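Local coordinates for protein alpha-L-arabinofuranosidase B (Aspergillus kawachii, PDB 6SXT) that hydrolyses terminal non-reducing alpha-L-arabinofuranosyl residues from arabinan, arabinoxylan and related plant polysaccharides, and binds arabinose side chains through a second, C-terminal domain, at residues P111-N115 with A315-S321; I55-Q61 with L114-Y120; V122-P126 with W438-T442. One frame throughout, in Å; residues are numbered along the deposited sequence.

Interaction 1: P111-N115 with A315-S321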
loop_
_atom_site.group_PDB
_atom_site.type_symbol
_atom_site.label_atom_id
_atom_site.label_comp_id
_atom_site.label_asym_id
_atom_site.label_seq_id
_atom_site.Cartn_x
_atom_site.Cartn_y
_atom_site.Cartn_z
ATOM N N PRO A 111 0.947 -4.151 -8.380
ATOM C CA PRO A 111 1.182 -4.193 -9.819
ATOM C C PRO A 111 -0.012 -3.585 -10.555
ATOM O O PRO A 111 -1.180 -3.833 -10.213
ATOM C CB PRO A 111 1.307 -5.675 -10.166
ATOM C CG PRO A 111 0.446 -6.355 -9.078
ATOM C CD PRO A 111 0.683 -5.514 -7.834
ATOM N N VAL A 112 0.281 -2.850 -11.603
ATOM C CA VAL A 112 -0.695 -2.240 -12.520
ATOM C C VAL A 112 -0.140 -2.347 -13.938
ATOM O O VAL A 112 1.055 -2.658 -14.099
ATOM C CB VAL A 112 -1.000 -0.778 -12.168
ATOM C CG1 VAL A 112 -1.730 -0.699 -10.834
ATOM C CG2 VAL A 112 0.278 0.052 -12.214
ATOM N N THR A 113 -0.965 -1.985 -14.905
ATOM C CA THR A 113 -0.465 -1.569 -16.206
ATOM C C THR A 113 -0.917 -0.148 -16.438
ATOM O O THR A 113 -2.027 0.238 -15.993
ATOM C CB THR A 113 -0.830 -2.491 -17.375
ATOM O OG1 THR A 113 -2.259 -2.623 -17.431
ATOM C CG2 THR A 113 -0.161 -3.843 -17.266
ATOM N N LEU A 114 -0.083 0.618 -17.114
ATOM C CA LEU A 114 -0.425 1.969 -17.631
ATOM C C LEU A 114 -0.397 1.862 -19.154
ATOM O O LEU A 114 0.702 1.559 -19.703
ATOM C CB LEU A 114 0.563 3.018 -17.118
ATOM C CG LEU A 114 0.239 3.642 -15.764
ATOM C CD1 LEU A 114 0.354 2.619 -14.646
ATOM C CD2 LEU A 114 1.207 4.784 -15.495
ATOM N N ASN A 115 -1.566 1.945 -19.761
ATOM C CA ASN A 115 -1.746 1.721 -21.230
ATOM C C ASN A 115 -1.008 0.446 -21.673
ATOM O O ASN A 115 -0.294 0.465 -22.728
ATOM C CB ASN A 115 -1.238 2.906 -21.998
ATOM C CG ASN A 115 -1.843 3.030 -23.404
ATOM O OD1 ASN A 115 -2.760 2.296 -23.794
ATOM N ND2 ASN A 115 -1.271 3.946 -24.148
ATOM N N ALA A 315 -3.539 7.982 -19.091
ATOM C CA ALA A 315 -2.475 7.053 -18.642
ATOM C C ALA A 315 -2.995 5.619 -18.588
ATOM O O ALA A 315 -2.159 4.689 -18.579
ATOM C CB ALA A 315 -1.887 7.470 -17.337
ATOM N N LYS A 316 -4.299 5.401 -18.506
ATOM C CA LYS A 316 -4.955 4.080 -18.608
ATOM C C LYS A 316 -4.438 3.085 -17.564
ATOM O O LYS A 316 -3.892 2.018 -17.878
ATOM C CB LYS A 316 -4.851 3.502 -20.023
ATOM C CG LYS A 316 -5.686 4.302 -21.011
ATOM C CD LYS A 316 -5.480 3.880 -22.456
ATOM C CE LYS A 316 -6.455 4.627 -23.354
ATOM N NZ LYS A 316 -6.223 4.284 -24.779
ATOM N N TYR A 317 -4.708 3.403 -16.307
ATOM C CA TYR A 317 -4.471 2.483 -15.179
ATOM C C TYR A 317 -5.420 1.292 -15.266
ATOM O O TYR A 317 -6.651 1.473 -15.393
ATOM C CB TYR A 317 -4.716 3.182 -13.840
ATOM C CG TYR A 317 -3.568 3.983 -13.272
ATOM C CD1 TYR A 317 -3.389 5.299 -13.571
ATOM C CD2 TYR A 317 -2.643 3.381 -12.437
ATOM C CE1 TYR A 317 -2.314 6.033 -13.072
ATOM C CE2 TYR A 317 -1.556 4.087 -11.957
ATOM C CZ TYR A 317 -1.404 5.433 -12.233
ATOM O OH TYR A 317 -0.323 6.104 -11.724
ATOM N N VAL A 318 -4.853 0.122 -15.166
ATOM C CA VAL A 318 -5.553 -1.173 -15.097
ATOM C C VAL A 318 -4.854 -2.024 -14.049
ATOM O O VAL A 318 -3.625 -1.989 -13.919
ATOM C CB VAL A 318 -5.604 -1.868 -16.467
ATOM C CG1 VAL A 318 -6.292 -3.233 -16.361
ATOM C CG2 VAL A 318 -6.257 -0.965 -17.500
ATOM N N VAL A 319 -5.627 -2.830 -13.328
ATOM C CA VAL A 319 -5.071 -3.795 -12.357
ATOM C C VAL A 319 -4.069 -4.706 -13.066
ATOM O O VAL A 319 -4.352 -5.166 -14.184
ATOM C CB VAL A 319 -6.220 -4.557 -11.682
ATOM C CG1 VAL A 319 -5.736 -5.791 -10.991
ATOM C CG2 VAL A 319 -6.941 -3.642 -10.703
ATOM N N GLY A 320 -2.920 -4.925 -12.440
ATOM C CA GLY A 320 -1.881 -5.813 -12.927
ATOM C C GLY A 320 -1.967 -7.201 -12.295
ATOM O O GLY A 320 -2.758 -7.405 -11.364
ATOM N N SER A 321 -1.184 -8.137 -12.787
ATOM C CA SER A 321 -1.174 -9.507 -12.200
ATOM C C SER A 321 -0.408 -9.510 -10.879
ATOM O O SER A 321 0.763 -9.103 -10.828
ATOM C CB SER A 321 -0.573 -10.478 -13.171
ATOM O OG SER A 321 -0.499 -11.758 -12.545
HETATM O O HOH W 1 -3.201 -0.522 -18.837
HETATM O O HOH W 2 -3.227 -5.063 -16.697
#

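Interaction 2: I55-Q61 with L114-Y120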
loop_
_atom_site.group_PDB
_atom_site.type_symbol
_atom_site.label_atom_id
_atom_site.label_comp_id
_atom_site.label_asym_id
_atom_site.label_seq_id
_atom_site.Cartn_x
_atom_site.Cartn_y
_atom_site.Cartn_z
ATOM N N ILE A 55 6.866 5.903 -18.647
ATOM C CA ILE A 55 6.437 4.896 -17.637
ATOM C C ILE A 55 7.673 4.264 -16.999
ATOM O O ILE A 55 8.660 4.001 -17.691
ATOM C CB ILE A 55 5.540 3.840 -18.296
ATOM C CG1 ILE A 55 4.404 4.479 -19.096
ATOM C CG2 ILE A 55 4.990 2.869 -17.277
ATOM C CD1 ILE A 55 3.524 5.395 -18.281
ATOM N N ALA A 56 7.607 3.980 -15.696
ATOM C CA ALA A 56 8.685 3.313 -14.980
ATOM C C ALA A 56 9.167 2.053 -15.694
ATOM O O ALA A 56 8.340 1.293 -16.231
ATOM C CB ALA A 56 8.183 2.948 -13.578
ATOM N N ASP A 57 10.468 1.801 -15.576
ATOM C CA ASP A 57 11.119 0.588 -16.109
ATOM C C ASP A 57 10.877 -0.588 -15.161
ATOM O O ASP A 57 11.754 -0.983 -14.360
ATOM C CB ASP A 57 12.606 0.833 -16.297
ATOM C CG ASP A 57 13.329 -0.248 -17.063
ATOM O OD1 ASP A 57 12.719 -1.255 -17.353
ATOM O OD2 ASP A 57 14.534 0.045 -17.341
ATOM N N ALA A 58 9.670 -1.133 -15.190
ATOM C CA ALA A 58 9.281 -2.256 -14.321
ATOM C C ALA A 58 10.155 -3.490 -14.602
ATOM O O ALA A 58 10.430 -4.263 -13.694
ATOM C CB ALA A 58 7.834 -2.569 -14.552
ATOM N N SER A 59 10.622 -3.646 -15.836
ATOM C CA SER A 59 11.464 -4.794 -16.164
ATOM C C SER A 59 12.779 -4.700 -15.388
ATOM O O SER A 59 13.259 -5.748 -14.877
ATOM C CB SER A 59 11.626 -4.848 -17.677
ATOM O OG SER A 59 12.460 -5.927 -17.988
ATOM N N ALA A 60 13.324 -3.494 -15.248
ATOM C CA ALA A 60 14.555 -3.296 -14.466
ATOM C C ALA A 60 14.300 -3.638 -12.996
ATOM O O ALA A 60 15.171 -4.183 -12.331
ATOM C CB ALA A 60 15.083 -1.891 -14.612
ATOM N N GLN A 61 13.123 -3.343 -12.460
ATOM C CA GLN A 61 12.806 -3.764 -11.085
ATOM C C GLN A 61 12.773 -5.290 -10.991
ATOM O O GLN A 61 13.396 -5.848 -10.099
ATOM C CB GLN A 61 11.479 -3.188 -10.606
ATOM C CG GLN A 61 11.081 -3.745 -9.251
ATOM C CD GLN A 61 9.816 -3.176 -8.684
ATOM O OE1 GLN A 61 9.663 -1.967 -8.591
ATOM N NE2 GLN A 61 8.912 -4.066 -8.257
ATOM N N LEU A 114 -0.083 0.618 -17.114
ATOM C CA LEU A 114 -0.425 1.969 -17.631
ATOM C C LEU A 114 -0.397 1.862 -19.154
ATOM O O LEU A 114 0.702 1.559 -19.703
ATOM C CB LEU A 114 0.563 3.018 -17.118
ATOM C CG LEU A 114 0.239 3.642 -15.764
ATOM C CD1 LEU A 114 0.354 2.619 -14.646
ATOM C CD2 LEU A 114 1.207 4.784 -15.495
ATOM N N ASN A 115 -1.566 1.945 -19.761
ATOM C CA ASN A 115 -1.746 1.721 -21.230
ATOM C C ASN A 115 -1.008 0.446 -21.673
ATOM O O ASN A 115 -0.294 0.465 -22.728
ATOM C CB ASN A 115 -1.238 2.906 -21.998
ATOM C CG ASN A 115 -1.843 3.030 -23.404
ATOM O OD1 ASN A 115 -2.760 2.296 -23.794
ATOM N ND2 ASN A 115 -1.271 3.946 -24.148
ATOM N N GLY A 116 -1.150 -0.606 -20.905
ATOM C CA GLY A 116 -0.636 -1.951 -21.201
ATOM C C GLY A 116 0.782 -2.245 -20.767
ATOM O O GLY A 116 1.192 -3.417 -20.942
ATOM N N GLN A 117 1.516 -1.289 -20.213
ATOM C CA GLN A 117 2.899 -1.461 -19.760
ATOM C C GLN A 117 2.873 -1.637 -18.240
ATOM O O GLN A 117 2.267 -0.814 -17.536
ATOM C CB GLN A 117 3.700 -0.243 -20.236
ATOM C CG GLN A 117 5.171 -0.363 -19.960
ATOM C CD GLN A 117 6.016 0.719 -20.636
ATOM O OE1 GLN A 117 7.066 1.011 -20.072
ATOM N NE2 GLN A 117 5.585 1.232 -21.788
ATOM N N LYS A 118 3.541 -2.668 -17.743
ATOM C CA LYS A 118 3.564 -2.955 -16.300
ATOM C C LYS A 118 4.282 -1.847 -15.533
ATOM O O LYS A 118 5.258 -1.238 -15.992
ATOM C CB LYS A 118 4.216 -4.316 -16.015
ATOM C CG LYS A 118 3.801 -4.881 -14.660
ATOM C CD LYS A 118 4.302 -6.288 -14.429
ATOM C CE LYS A 118 3.878 -6.776 -13.087
ATOM N NZ LYS A 118 4.293 -8.165 -12.929
ATOM N N ALA A 119 3.753 -1.554 -14.350
ATOM C CA ALA A 119 4.414 -0.690 -13.377
ATOM C C ALA A 119 3.950 -1.098 -11.997
ATOM O O ALA A 119 3.024 -1.928 -11.862
ATOM C CB ALA A 119 4.089 0.766 -13.631
ATOM N N TYR A 120 4.591 -0.518 -10.995
ATOM C CA TYR A 120 4.370 -0.898 -9.580
ATOM C C TYR A 120 4.034 0.321 -8.749
ATOM O O TYR A 120 4.794 1.306 -8.795
ATOM C CB TYR A 120 5.641 -1.559 -9.064
ATOM C CG TYR A 120 5.905 -2.901 -9.686
ATOM C CD1 TYR A 120 5.124 -4.007 -9.352
ATOM C CD2 TYR A 120 6.902 -3.070 -10.651
ATOM C CE1 TYR A 120 5.380 -5.261 -9.890
ATOM C CE2 TYR A 120 7.177 -4.324 -11.181
ATOM C CZ TYR A 120 6.408 -5.424 -10.808
ATOM O OH TYR A 120 6.647 -6.639 -11.390
HETATM O O HOH W 3 7.153 -0.569 -17.653
#

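Interaction 3: V122-P126 with W438-T442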
loop_
_atom_site.group_PDB
_atom_site.type_symbol
_atom_site.label_atom_id
_atom_site.label_comp_id
_atom_site.label_asym_id
_atom_site.label_seq_id
_atom_site.Cartn_x
_atom_site.Cartn_y
_atom_site.Cartn_z
ATOM N N VAL A 122 2.711 1.719 -4.672
ATOM C CA VAL A 122 3.222 1.628 -3.285
ATOM C C VAL A 122 2.103 1.071 -2.407
ATOM O O VAL A 122 1.220 1.821 -2.026
ATOM C CB VAL A 122 3.729 2.977 -2.785
ATOM C CG1 VAL A 122 4.369 2.841 -1.414
ATOM C CG2 VAL A 122 4.693 3.585 -3.779
ATOM N N PHE A 123 2.159 -0.220 -2.132
ATOM C CA PHE A 123 1.134 -0.908 -1.326
ATOM C C PHE A 123 1.569 -0.821 0.136
ATOM O O PHE A 123 2.623 -1.381 0.503
ATOM C CB PHE A 123 1.020 -2.351 -1.761
ATOM C CG PHE A 123 -0.145 -3.107 -1.192
ATOM C CD1 PHE A 123 -0.081 -3.668 0.084
ATOM C CD2 PHE A 123 -1.278 -3.313 -1.959
ATOM C CE1 PHE A 123 -1.159 -4.391 0.587
ATOM C CE2 PHE A 123 -2.341 -4.054 -1.464
ATOM C CZ PHE A 123 -2.263 -4.634 -0.207
ATOM N N MET A 124 0.789 -0.141 0.934
ATOM C CA MET A 124 1.201 0.177 2.313
ATOM C C MET A 124 0.283 -0.566 3.287
ATOM O O MET A 124 -0.922 -0.340 3.291
ATOM C CB MET A 124 1.135 1.670 2.558
ATOM C CG MET A 124 2.030 2.423 1.526
ATOM S SD MET A 124 2.082 4.202 1.704
ATOM C CE MET A 124 3.101 4.299 3.157
ATOM N N SER A 125 0.891 -1.499 4.034
ATOM C CA SER A 125 0.264 -2.254 5.123
ATOM C C SER A 125 0.323 -1.418 6.391
ATOM O O SER A 125 1.161 -0.506 6.545
ATOM C CB SER A 125 0.947 -3.598 5.209
ATOM O OG SER A 125 2.364 -3.454 5.269
ATOM N N PRO A 126 -0.509 -1.744 7.405
ATOM C CA PRO A 126 -0.445 -1.015 8.667
ATOM C C PRO A 126 0.978 -1.052 9.230
ATOM O O PRO A 126 1.610 -2.150 9.341
ATOM C CB PRO A 126 -1.430 -1.814 9.564
ATOM C CG PRO A 126 -2.426 -2.312 8.556
ATOM C CD PRO A 126 -1.562 -2.785 7.405
ATOM N N TRP A 438 -1.113 -11.103 0.719
ATOM C CA TRP A 438 -1.737 -9.980 -0.002
ATOM C C TRP A 438 -1.746 -8.742 0.868
ATOM O O TRP A 438 -1.440 -7.634 0.374
ATOM C CB TRP A 438 -3.162 -10.350 -0.400
ATOM C CG TRP A 438 -3.844 -9.209 -1.087
ATOM C CD1 TRP A 438 -3.731 -8.854 -2.401
ATOM C CD2 TRP A 438 -4.624 -8.192 -0.459
ATOM N NE1 TRP A 438 -4.406 -7.690 -2.628
ATOM C CE2 TRP A 438 -4.965 -7.259 -1.461
ATOM C CE3 TRP A 438 -5.050 -7.973 0.843
ATOM C CZ2 TRP A 438 -5.711 -6.116 -1.187
ATOM C CZ3 TRP A 438 -5.803 -6.858 1.116
ATOM C CH2 TRP A 438 -6.084 -5.908 0.128
ATOM N N SER A 439 -2.077 -8.851 2.162
ATOM C CA SER A 439 -2.286 -7.654 2.981
ATOM C C SER A 439 -0.930 -7.083 3.469
ATOM O O SER A 439 -0.848 -5.872 3.713
ATOM C CB SER A 439 -3.222 -7.923 4.110
ATOM O OG SER A 439 -2.696 -8.916 4.965
ATOM N N TYR A 440 0.089 -7.918 3.598
ATOM C CA TYR A 440 1.448 -7.517 4.019
ATOM C C TYR A 440 2.433 -8.096 3.036
ATOM O O TYR A 440 3.081 -9.124 3.286
ATOM C CB TYR A 440 1.787 -7.985 5.444
ATOM C CG TYR A 440 1.140 -7.242 6.559
ATOM C CD1 TYR A 440 -0.209 -7.432 6.861
ATOM C CD2 TYR A 440 1.881 -6.343 7.340
ATOM C CE1 TYR A 440 -0.796 -6.783 7.946
ATOM C CE2 TYR A 440 1.291 -5.671 8.388
ATOM C CZ TYR A 440 -0.014 -5.939 8.717
ATOM O OH TYR A 440 -0.583 -5.300 9.792
ATOM N N PRO A 441 2.575 -7.484 1.828
ATOM C CA PRO A 441 3.380 -8.099 0.790
ATOM C C PRO A 441 4.892 -8.122 0.975
ATOM O O PRO A 441 5.582 -8.723 0.170
ATOM C CB PRO A 441 2.976 -7.335 -0.479
ATOM C CG PRO A 441 2.517 -5.995 0.069
ATOM C CD PRO A 441 1.795 -6.317 1.372
ATOM N N THR A 442 5.348 -7.557 2.080
ATOM C CA THR A 442 6.740 -7.784 2.505
ATOM C C THR A 442 6.905 -9.171 3.159
ATOM O O THR A 442 8.040 -9.543 3.445
ATOM C CB THR A 442 7.213 -6.749 3.522
ATOM O OG1 THR A 442 6.318 -6.716 4.646
ATOM C CG2 THR A 442 7.245 -5.367 2.885
HETATM O O HOH W 4 3.916 -5.434 4.032
#

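Interaction 1: P111-N115 with A315-S321
V112, T113 and L114 pair antiparallel with V319, V318 and Y317 in the large antiparallel sheet of the catalytic domain. The short strand axes run at 143° to one another, so the ribbon is twisted. T113 and V318 form the hydrogen-bonded pair: T113 N reaches V318 O at 2.8 Å, and V318 N returns to T113 O at 2.9 Å, in the carbonyl plane. G320 N to P111 O and N115 N to K316 O flank this pair, both at 3.0 Å. In each the donor stands well above the carbonyl plane, and the G320 bond is the more bent. G320 has no side chain, and its CA comes within 3.8 Å of V112 CA.

On one face of the pair, L114 and Y317 lie side by side. L114 CD1 sits over the Y317 ring, 4.0 Å from the centroid and 26° off its normal. The Y317 hydroxyl is hydrogen-bonded to E292 and T22. On the other face T113 lies beside V318, with T113 OG1 3.6 Å from V318 CB. The T113 first torsion (57°) places OG1 between its own backbone N and carbonyl. From there it meets two waters. One donates to K316 O and the other to V319 O, so they link T113 OG1 to the opposite backbone. K316 O thus accepts from both N115 N and a water.

K316, at positive phi, turns the chain from helix 302-315 into the strand. Strand 317-319 is the last strand of this sheet in chain order, an edge-strand addition in a concanavalin-like beta-sandwich.

Interaction 2: I55-Q61 with L114-Y120
The side-chain amide of Q61 lies almost flat over the ring of Y120. The two planes are 19° apart, and Q61 NE2 sits 3.2 Å above the ring plane, displaced toward the rim beside CD2 and CE2. The Q61 chain reaches there fully extended, with CG anti to the backbone N (174°). Both ends of the amide are held from outside the contact: OE1 by Y34 OH and NE2 by A107 O. These bonds fix its rotation over the ring. The Y120 hydroxyl is bonded to D62, one residue on from Q61, and K118 NZ adds a weak bond to it.

No direct hydrogen bond joins the segments. A58, in the first turn of helix 58-64, presses its CB to 3.2 Å from K118 O and also touches Y120 CE2. D57 caps that helix: its OD1 accepts from A60 N, which approaches from above the carboxylate plane (70° out of it). A water lies 2.6 Å from A56 O and 2.6 Å from K118 O and probably bridges them; how its protons are divided is uncertain.

At the other end I55 is modelled in two conformers, and its touches are tentative. In the conformer described, I55 CD1 is 3.7 Å from L114 CD2, and I55 CG2 is 4.3 Å from A119 CB. Q117 runs alongside I55, the reverse way, with OE1 3.7 Å from I55 CB. L114 and Q117 bound a type I' turn that closes a two-residue beta hairpin, with N115 and G116 at positive phi.

The contact therefore rests on apolar touches and one amide-over-ring pair. The Q61 amide and the Y120 hydroxyl find their main polar partners outside it, in Y34, A107 and D62.

Interaction 3: V122-P126 with W438-T442
The end of strand 117-124, with S125 and P126, faces an irregular loop, and no backbone hydrogen bond joins them. The closest CA pair, S125 and Y440, is 5.5 Å apart, while F123 and P441 stand 7.8 Å apart. Here the catalytic beta-sandwich meets the beta-trefoil arabinose-binding domain, through the loop between strands 433-437 and 444-448.

The F123 ring lies between W438 and P441. CG lies anti to the backbone N (-170°), which sends the ring across to the trefoil loop. Its edge points at the face of W438 in a T-shaped pair, centroids 5.3 Å apart and planes at 82°. The F123 CE1 edge also meets S439 O nearly in the ring plane, at 3.5 Å. The P441 ring sets CG and CD against F123 CD1, with CG at 3.5 Å. H155, stacked on F123, also meets W438.

Further along, S125 and P126 pack on Y440. S125 CB stands over the Y440 ring, 3.9 Å from the centroid and 21° off the normal. P126 lies across the far end of the ring, its CD 3.8 Å from Y440 CZ. On the trefoil side Y440 meets F403 edge-to-face, and S439 OG bonds to H400 NE2. F403 and H400 both bind substrate, consistent with the loop lying behind an arabinose site of the trefoil.

A water links the two sides, hydrogen-bonded to S125 OG and T442 OG1, each at 2.8 Å.

In the fold
Interactions 1 and 2 share one hairpin. Strand 111-114 takes strand 317-319 on one side and strand 117-124 on the other, and V112 N probably bonds A119 O between them. Interaction 3 uses the far end of strand 117-124, about 19 Å from interaction 2 centre to centre, and joins it to the other domain. Interaction 1 is partly solvent-exposed and rests on backbone hydrogen bonds. Interactions 2 and 3 are buried, have no direct hydrogen bond across, and work through side chains: helix and loop against the sheet in 2, aromatic rings and prolines between domains in 3. Water bridges the segments in 1 and 3, and probably in 2.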